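Local coordinates for cadherin-related family member 2 (Mus musculus, PDB 5CYX), which probably joins adjacent intestinal microvilli through calcium-dependent heterophilic complexes with CDHR5, formed by its extracellular cadherin repeats, at residues R221-F226 against E245-D250. Sequence-based numbering, arbitrary orientation.
Sequences RFIREF and EAVDSD. With CA (calcium ion), chain F; CA (calcium ion), chain E.
The carbonyl oxygen of E245 takes a nearly straight hydrogen bond from I223 N at 2.9 Å and also receives the CA-H of F222. With it begins a short antiparallel pairing in the third cadherin repeat, where the edge strand 220-222 lies against strand 240-248 of the beta sandwich. R221 and V247 form the hydrogen-bonded pair, R221 N reaching V247 O at 2.9 Å and V247 N returning to R221 O at 3.0 Å. At the non-hydrogen-bonded pair F222–A246, the alanine methyl sits over one face of the F222 ring, displaced toward its rim, a CH-pi contact with CB 4.0 Å from the centroid. V300 and A302 of strand 295-304 also touch this ring. Just past the strand, I223 CD1 meets both methyls of V247, while CG1, anti to the carbonyl carbon (chi1 -67°), lies against E245 CB. Segment 245-250 runs on into the calcium site at the junction of repeats two and three. D248 OD1 binds one calcium ion at 2.4 Å and accepts D250 N in an Asx turn; L218 O and E304 also bind this ion. The D250 carboxylate bridges two calcium ions, OD2 binding this same one at 2.2 Å and OD1 the second at 2.3 Å.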
# COMPACT_ATOMS: atom_id res chain seq x y z
N ARG A 221 -26.57 -26.34 3.91
CA ARG A 221 -27.97 -25.94 4.14
C ARG A 221 -28.97 -26.98 3.65
O ARG A 221 -28.91 -27.43 2.51
CB ARG A 221 -28.28 -24.65 3.40
CG ARG A 221 -27.72 -23.43 4.07
CD ARG A 221 -27.82 -22.24 3.14
NE ARG A 221 -28.14 -21.01 3.86
CZ ARG A 221 -29.34 -20.69 4.38
NH1 ARG A 221 -29.48 -19.54 5.03
NH2 ARG A 221 -30.39 -21.51 4.27
N PHE A 222 -29.92 -27.31 4.50
CA PHE A 222 -31.01 -28.20 4.11
C PHE A 222 -31.83 -27.59 2.98
O PHE A 222 -31.98 -26.38 2.88
CB PHE A 222 -31.89 -28.52 5.31
CG PHE A 222 -31.25 -29.46 6.27
CD1 PHE A 222 -31.33 -30.83 6.07
CD2 PHE A 222 -30.53 -28.98 7.36
CE1 PHE A 222 -30.73 -31.70 6.95
CE2 PHE A 222 -29.90 -29.85 8.23
CZ PHE A 222 -30.01 -31.21 8.03
N ILE A 223 -32.35 -28.45 2.12
CA ILE A 223 -33.15 -28.05 0.96
C ILE A 223 -34.50 -27.44 1.36
O ILE A 223 -34.96 -26.51 0.72
CB ILE A 223 -33.33 -29.27 0.01
CG1 ILE A 223 -31.98 -29.67 -0.60
CG2 ILE A 223 -34.34 -29.00 -1.10
CD1 ILE A 223 -31.17 -28.52 -1.18
N ARG A 224 -35.11 -27.96 2.42
CA ARG A 224 -36.45 -27.55 2.84
C ARG A 224 -36.43 -27.05 4.26
O ARG A 224 -35.65 -27.51 5.08
CB ARG A 224 -37.42 -28.72 2.74
CG ARG A 224 -37.43 -29.36 1.37
CD ARG A 224 -38.61 -30.31 1.21
NE ARG A 224 -38.71 -30.80 -0.16
CZ ARG A 224 -39.73 -31.52 -0.64
NH1 ARG A 224 -40.76 -31.86 0.13
NH2 ARG A 224 -39.70 -31.91 -1.92
N GLU A 225 -37.32 -26.10 4.56
CA GLU A 225 -37.49 -25.60 5.92
C GLU A 225 -38.32 -26.57 6.76
O GLU A 225 -38.19 -26.63 8.00
CB GLU A 225 -38.15 -24.24 5.87
CG GLU A 225 -38.33 -23.61 7.25
CD GLU A 225 -39.02 -22.26 7.19
OE1 GLU A 225 -39.82 -21.97 8.09
OE2 GLU A 225 -38.75 -21.50 6.24
N PHE A 226 -39.14 -27.37 6.06
CA PHE A 226 -39.92 -28.41 6.69
C PHE A 226 -39.75 -29.77 6.01
O PHE A 226 -39.64 -29.88 4.79
CB PHE A 226 -41.38 -28.02 6.69
CG PHE A 226 -41.66 -26.76 7.45
CD1 PHE A 226 -41.40 -26.69 8.82
CD2 PHE A 226 -42.19 -25.64 6.80
CE1 PHE A 226 -41.67 -25.52 9.54
CE2 PHE A 226 -42.46 -24.47 7.51
CZ PHE A 226 -42.20 -24.41 8.88
N GLU A 245 -32.17 -33.83 2.58
CA GLU A 245 -31.00 -33.41 1.86
C GLU A 245 -30.51 -32.04 2.35
O GLU A 245 -31.29 -31.12 2.56
CB GLU A 245 -31.28 -33.37 0.37
CG GLU A 245 -30.02 -33.25 -0.48
CD GLU A 245 -30.30 -33.23 -1.97
OE1 GLU A 245 -29.33 -33.12 -2.75
OE2 GLU A 245 -31.47 -33.31 -2.39
N ALA A 246 -29.21 -31.96 2.60
CA ALA A 246 -28.50 -30.72 2.82
C ALA A 246 -27.37 -30.67 1.85
O ALA A 246 -26.80 -31.70 1.52
CB ALA A 246 -27.98 -30.67 4.23
N VAL A 247 -27.03 -29.48 1.38
CA VAL A 247 -25.95 -29.34 0.40
C VAL A 247 -24.98 -28.26 0.82
O VAL A 247 -25.35 -27.30 1.51
CB VAL A 247 -26.48 -29.04 -1.03
CG1 VAL A 247 -27.42 -30.15 -1.50
CG2 VAL A 247 -27.20 -27.71 -1.09
N ASP A 248 -23.75 -28.41 0.36
CA ASP A 248 -22.67 -27.50 0.66
C ASP A 248 -22.95 -26.14 0.02
O ASP A 248 -23.20 -26.06 -1.18
CB ASP A 248 -21.38 -28.11 0.13
CG ASP A 248 -20.17 -27.28 0.40
OD1 ASP A 248 -20.27 -26.29 1.14
OD2 ASP A 248 -19.10 -27.65 -0.13
N SER A 249 -22.91 -25.07 0.83
CA SER A 249 -23.13 -23.72 0.32
C SER A 249 -21.95 -23.21 -0.48
O SER A 249 -22.09 -22.26 -1.24
CB SER A 249 -23.46 -22.75 1.47
OG SER A 249 -24.59 -23.22 2.14
N ASP A 250 -20.78 -23.86 -0.35
CA ASP A 250 -19.64 -23.52 -1.18
C ASP A 250 -19.84 -24.22 -2.54
O ASP A 250 -19.45 -25.40 -2.74
CB ASP A 250 -18.30 -23.89 -0.52
CG ASP A 250 -18.12 -23.29 0.88
OD1 ASP A 250 -17.84 -22.12 0.97
OD2 ASP A 250 -18.28 -24.00 1.90
CA CA F . -18.79 -25.83 2.99
CA CA E . -16.33 -20.47 0.28
O HOH W 1 -17.10 -26.83 1.45
O HOH W 2 -17.55 -18.55 -0.42
O HOH W 3 -17.09 -25.45 4.84